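Local structure of phosphoribosylaminoimidazole carboxylase, ATPase subunit (Thermotoga maritima, 3AX6) at residues P314-L319 with L328-Y333; E320-I325 with K366-V371. The protein probably catalyses the ATP-dependent carboxylation of 5-aminoimidazole ribonucleotide by bicarbonate to N5-carboxyaminoimidazole ribonucleotide, a step of purine biosynthesis. All blocks are in the same frame, centred on the assembly; numbering follows the deposited sequence.

Contact 1 (P314-L319 with L328-Y333); sequences PALIGL and LSLHFY
F332 throws its ring away from its own backbone N (chi1 -177°), while L316 sets CG opposite its carbonyl carbon (chi1 -68°), and these two settings carry both side chains into the space between the strands. The contact is face-to-face packing of two antiparallel sheets in the C-terminal domain, consistent with a barrel-sandwich hybrid fold. The evidence is that strands 314-317 and 328-332 run nearly antiparallel (166°) with axes 11.2 Å apart and no hydrogen bond between them, each pairing with another strand, 369-372 and 343-350. All the touching groups are apolar. L316 and L330 meet tip to tip, CD1 to CD2 at 4.0 Å, and L319 crosses L330 at about a right angle, its CD1 3.8 Å from the same CD2. That methyl is touched by both leucines, from directions about a right angle apart. L316 and F332 run alongside each other, head to tail: L316 CD2 comes closer, 4.0 Å from F332 CD1 and oblique to the ring, while CD1 sits above one face near its margin. M23 of the second subunit also packs on L316 and L330. P314 meets the ring edge with CB, near the ring plane and 3.6 Å from F332 CZ.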
loop_
_atom_site.group_PDB
_atom_site.type_symbol
_atom_site.label_atom_id
_atom_site.label_comp_id
_atom_site.label_asym_id
_atom_site.label_seq_id
_atom_site.Cartn_x
_atom_site.Cartn_y
_atom_site.Cartn_z
ATOM N N PRO A 314 20.676 -4.835 -9.545
ATOM C CA PRO A 314 19.796 -3.836 -10.154
ATOM C C PRO A 314 20.228 -2.416 -9.828
ATOM O O PRO A 314 20.760 -2.154 -8.750
ATOM C CB PRO A 314 18.430 -4.156 -9.548
ATOM C CG PRO A 314 18.549 -5.594 -9.118
ATOM C CD PRO A 314 19.934 -5.640 -8.562
ATOM N N ALA A 315 19.994 -1.508 -10.767
ATOM C CA ALA A 315 20.321 -0.097 -10.602
ATOM C C ALA A 315 19.348 0.707 -11.467
ATOM O O ALA A 315 19.096 0.357 -12.625
ATOM C CB ALA A 315 21.756 0.166 -11.028
ATOM N N LEU A 316 18.798 1.778 -10.905
ATOM C CA LEU A 316 17.838 2.601 -11.622
ATOM C C LEU A 316 18.412 3.873 -12.231
ATOM O O LEU A 316 19.325 4.486 -11.678
ATOM C CB LEU A 316 16.698 2.985 -10.685
ATOM C CG LEU A 316 15.768 1.873 -10.224
ATOM C CD1 LEU A 316 14.970 2.353 -9.021
ATOM C CD2 LEU A 316 14.846 1.475 -11.366
ATOM N N ILE A 317 17.871 4.260 -13.381
ATOM C CA ILE A 317 18.282 5.489 -14.033
ATOM C C ILE A 317 17.023 6.251 -14.427
ATOM O O ILE A 317 16.033 5.657 -14.844
ATOM C CB ILE A 317 19.146 5.254 -15.306
ATOM C CG1 ILE A 317 18.288 4.696 -16.439
ATOM C CG2 ILE A 317 20.313 4.328 -14.986
ATOM C CD1 ILE A 317 19.046 4.544 -17.741
ATOM N N GLY A 318 17.072 7.570 -14.270
ATOM C CA GLY A 318 15.944 8.414 -14.616
ATOM C C GLY A 318 14.964 8.666 -13.483
ATOM O O GLY A 318 13.931 9.295 -13.695
ATOM N N LEU A 319 15.282 8.202 -12.278
ATOM C CA LEU A 319 14.374 8.385 -11.156
ATOM C C LEU A 319 13.972 9.834 -10.924
ATOM O O LEU A 319 12.784 10.135 -10.876
ATOM C CB LEU A 319 14.965 7.806 -9.865
ATOM C CG LEU A 319 13.972 7.777 -8.692
ATOM C CD1 LEU A 319 12.743 6.985 -9.092
ATOM C CD2 LEU A 319 14.613 7.168 -7.455
ATOM N N LEU A 328 3.244 10.444 -11.215
ATOM C CA LEU A 328 4.097 9.276 -11.443
ATOM C C LEU A 328 4.569 8.706 -10.104
ATOM O O LEU A 328 5.088 9.435 -9.264
ATOM C CB LEU A 328 5.320 9.685 -12.285
ATOM C CG LEU A 328 6.477 8.781 -12.780
ATOM C CD1 LEU A 328 6.855 7.723 -11.755
ATOM C CD2 LEU A 328 6.118 8.137 -14.099
ATOM N N SER A 329 4.369 7.410 -9.899
ATOM C CA SER A 329 4.838 6.759 -8.684
ATOM C C SER A 329 5.551 5.482 -9.128
ATOM O O SER A 329 5.209 4.897 -10.158
ATOM C CB SER A 329 3.677 6.432 -7.739
ATOM O OG SER A 329 2.826 5.446 -8.284
ATOM N N LEU A 330 6.542 5.054 -8.359
ATOM C CA LEU A 330 7.307 3.873 -8.713
ATOM C C LEU A 330 7.126 2.677 -7.788
ATOM O O LEU A 330 7.059 2.819 -6.570
ATOM C CB LEU A 330 8.786 4.235 -8.782
ATOM C CG LEU A 330 9.750 3.054 -8.828
ATOM C CD1 LEU A 330 9.508 2.234 -10.090
ATOM C CD2 LEU A 330 11.178 3.573 -8.781
ATOM N N HIS A 331 7.058 1.492 -8.384
ATOM C CA HIS A 331 6.910 0.256 -7.630
ATOM C C HIS A 331 7.984 -0.731 -8.091
ATOM O O HIS A 331 7.742 -1.586 -8.931
ATOM C CB HIS A 331 5.524 -0.344 -7.860
ATOM C CG HIS A 331 5.137 -1.361 -6.836
ATOM N ND1 HIS A 331 6.046 -2.234 -6.274
ATOM C CD2 HIS A 331 3.934 -1.668 -6.292
ATOM C CE1 HIS A 331 5.420 -3.035 -5.432
ATOM N NE2 HIS A 331 4.138 -2.713 -5.424
ATOM N N PHE A 332 9.176 -0.598 -7.527
ATOM C CA PHE A 332 10.311 -1.451 -7.862
ATOM C C PHE A 332 10.286 -2.691 -6.966
ATOM O O PHE A 332 10.309 -2.570 -5.743
ATOM C CB PHE A 332 11.598 -0.656 -7.634
ATOM C CG PHE A 332 12.851 -1.390 -7.994
ATOM C CD1 PHE A 332 13.243 -1.512 -9.316
ATOM C CD2 PHE A 332 13.663 -1.923 -7.000
ATOM C CE1 PHE A 332 14.435 -2.147 -9.650
ATOM C CE2 PHE A 332 14.856 -2.562 -7.318
ATOM C CZ PHE A 332 15.245 -2.674 -8.648
ATOM N N TYR A 333 10.217 -3.878 -7.567
ATOM C CA TYR A 333 10.203 -5.106 -6.780
ATOM C C TYR A 333 11.657 -5.364 -6.383
ATOM O O TYR A 333 12.571 -5.141 -7.179
ATOM C CB TYR A 333 9.678 -6.295 -7.594
ATOM C CG TYR A 333 8.475 -6.015 -8.475
ATOM C CD1 TYR A 333 7.428 -5.199 -8.039
ATOM C CD2 TYR A 333 8.370 -6.595 -9.741
ATOM C CE1 TYR A 333 6.306 -4.962 -8.847
ATOM C CE2 TYR A 333 7.249 -6.370 -10.558
ATOM C CZ TYR A 333 6.224 -5.551 -10.105
ATOM O OH TYR A 333 5.136 -5.306 -10.915
#

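Contact 2 (E320-I325 with K366-V371)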
loop_
_atom_site.group_PDB
_atom_site.type_symbol
_atom_site.label_atom_id
_atom_site.label_comp_id
_atom_site.label_asym_id
_atom_site.label_seq_id
_atom_site.Cartn_x
_atom_site.Cartn_y
_atom_site.Cartn_z
ATOM N N GLU A 320 14.949 10.728 -10.790
ATOM C CA GLU A 320 14.652 12.140 -10.544
ATOM C C GLU A 320 13.831 12.791 -11.651
ATOM O O GLU A 320 12.861 13.508 -11.387
ATOM C CB GLU A 320 15.945 12.940 -10.331
ATOM C CG GLU A 320 16.566 12.756 -8.956
ATOM C CD GLU A 320 17.065 14.058 -8.373
ATOM O OE1 GLU A 320 16.284 15.022 -8.365
ATOM O OE2 GLU A 320 18.223 14.130 -7.920
ATOM N N GLU A 321 14.230 12.537 -12.889
ATOM C CA GLU A 321 13.546 13.094 -14.041
ATOM C C GLU A 321 12.136 12.518 -14.091
ATOM O O GLU A 321 11.181 13.219 -14.409
ATOM C CB GLU A 321 14.314 12.728 -15.311
ATOM C CG GLU A 321 13.953 13.518 -16.553
ATOM C CD GLU A 321 14.716 13.030 -17.780
ATOM O OE1 GLU A 321 15.799 12.434 -17.607
ATOM O OE2 GLU A 321 14.242 13.251 -18.916
ATOM N N ALA A 322 12.015 11.236 -13.763
ATOM C CA ALA A 322 10.725 10.561 -13.775
ATOM C C ALA A 322 9.811 11.048 -12.660
ATOM O O ALA A 322 8.644 11.352 -12.902
ATOM C CB ALA A 322 10.920 9.055 -13.664
ATOM N N LEU A 323 10.333 11.128 -11.439
ATOM C CA LEU A 323 9.522 11.573 -10.314
ATOM C C LEU A 323 9.128 13.039 -10.435
ATOM O O LEU A 323 8.283 13.522 -9.683
ATOM C CB LEU A 323 10.252 11.340 -8.992
ATOM C CG LEU A 323 10.370 9.902 -8.479
ATOM C CD1 LEU A 323 11.083 9.925 -7.127
ATOM C CD2 LEU A 323 8.975 9.266 -8.335
ATOM N N ALA A 324 9.744 13.743 -11.380
ATOM C CA ALA A 324 9.436 15.153 -11.597
ATOM C C ALA A 324 8.089 15.258 -12.296
ATOM O O ALA A 324 7.492 16.330 -12.355
ATOM C CB ALA A 324 10.518 15.818 -12.444
ATOM N N ILE A 325 7.617 14.133 -12.822
ATOM C CA ILE A 325 6.329 14.092 -13.504
ATOM C C ILE A 325 5.216 13.847 -12.479
ATOM O O ILE A 325 5.168 12.793 -11.840
ATOM C CB ILE A 325 6.299 12.968 -14.573
ATOM C CG1 ILE A 325 7.476 13.138 -15.533
ATOM C CG2 ILE A 325 4.980 13.009 -15.340
ATOM C CD1 ILE A 325 7.526 12.107 -16.657
ATOM N N LYS A 366 10.709 6.044 -21.352
ATOM C CA LYS A 366 12.022 6.171 -21.981
ATOM C C LYS A 366 13.064 6.681 -21.000
ATOM O O LYS A 366 14.261 6.593 -21.263
ATOM C CB LYS A 366 11.944 7.133 -23.165
ATOM C CG LYS A 366 10.986 6.685 -24.256
ATOM C CD LYS A 366 10.842 7.741 -25.337
ATOM C CE LYS A 366 9.865 7.288 -26.409
ATOM N NZ LYS A 366 9.613 8.360 -27.410
ATOM N N ILE A 367 12.600 7.207 -19.870
ATOM C CA ILE A 367 13.472 7.764 -18.839
ATOM C C ILE A 367 13.845 6.771 -17.735
ATOM O O ILE A 367 15.013 6.660 -17.357
ATOM C CB ILE A 367 12.801 9.003 -18.203
ATOM C CG1 ILE A 367 12.595 10.072 -19.278
ATOM C CG2 ILE A 367 13.634 9.534 -17.048
ATOM C CD1 ILE A 367 11.883 11.317 -18.782
ATOM N N LEU A 368 12.845 6.073 -17.203
ATOM C CA LEU A 368 13.067 5.090 -16.151
ATOM C C LEU A 368 13.627 3.814 -16.744
ATOM O O LEU A 368 13.047 3.257 -17.673
ATOM C CB LEU A 368 11.756 4.767 -15.434
ATOM C CG LEU A 368 11.518 5.473 -14.104
ATOM C CD1 LEU A 368 10.199 5.008 -13.498
ATOM C CD2 LEU A 368 12.678 5.174 -13.165
ATOM N N LYS A 369 14.747 3.341 -16.211
ATOM C CA LYS A 369 15.351 2.121 -16.723
ATOM C C LYS A 369 16.098 1.324 -15.665
ATOM O O LYS A 369 16.848 1.881 -14.867
ATOM C CB LYS A 369 16.288 2.457 -17.884
ATOM C CG LYS A 369 15.572 3.130 -19.040
ATOM C CD LYS A 369 16.426 3.230 -20.287
ATOM C CE LYS A 369 15.618 3.814 -21.441
ATOM N NZ LYS A 369 14.353 3.051 -21.669
ATOM N N VAL A 370 15.868 0.016 -15.656
ATOM C CA VAL A 370 16.531 -0.877 -14.719
ATOM C C VAL A 370 17.799 -1.362 -15.399
ATOM O O VAL A 370 17.755 -2.006 -16.438
ATOM C CB VAL A 370 15.654 -2.083 -14.373
ATOM C CG1 VAL A 370 16.385 -2.993 -13.397
ATOM C CG2 VAL A 370 14.332 -1.609 -13.793
ATOM N N VAL A 371 18.929 -1.033 -14.792
ATOM C CA VAL A 371 20.242 -1.379 -15.310
ATOM C C VAL A 371 21.008 -2.166 -14.246
ATOM O O VAL A 371 20.446 -2.537 -13.216
ATOM C CB VAL A 371 20.976 -0.063 -15.710
ATOM C CG1 VAL A 371 22.482 -0.227 -15.702
ATOM C CG2 VAL A 371 20.508 0.363 -17.091
#
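I367 is the central residue of this contact, packed on both A322 and E321; inward from it A322 meets L368, and outward E321 alone is exposed to solvent. On the inner side A322 CB points at the 366-371 segment and comes within 3.7 Å of L368 CG. Both residues are buried, and F347 of strand 343-350 packs on L368. CG2 of I367 lies 4.0 Å from the backbone N of A322, bringing the branched side chain up against the helix itself. In this C-terminal domain, consistent with a barrel-sandwich hybrid, the short helix 319-323 leads from strand 314-317 in one sheet to strand 328-332 in the facing one; here it rests on the turn between helix 354-364 and strand 369-372. The outer side is exposed rather than wide apart. The extended chain of E321 crosses I367 at about a right angle, with E321 CB and I367 CG2 3.7 Å apart. The carboxylate lies against the CD1 and CG2 methyls of I367, though OE2 is modelled only 3.1 Å from I367 CD1, a doubtful closeness. With an alanine here in place of I367, the E321 arm would probably lose its apolar support and be freer to turn, with a gap opening beside A322 N. The loose part is I325, whose CD1 comes only to 4.9 Å of I367 CD1, its side chain resting instead on K360 and A364 of helix 354-364.

The centres of contacts 1 and 2 are about 7 Å apart, and their segments alternate along the chain: 314-319, 320-325, 328-333, then 366-371. Strand 314-317 runs directly into helix 319-323, which precedes strand 328-332, so one continuous unit supplies three of the four segments. Strand 369-372 closes it by pairing with 314-317: A315 O to V371 N is 2.6 Å and I317 O to K369 N 3.0 Å, both probable hydrogen bonds. Contact 1 thus joins the two facing sheets, while contact 2 seats the linking helix against the approach to the last strand. Both lie away from the annotated nucleotide site, and both touch the second subunit of the homodimer.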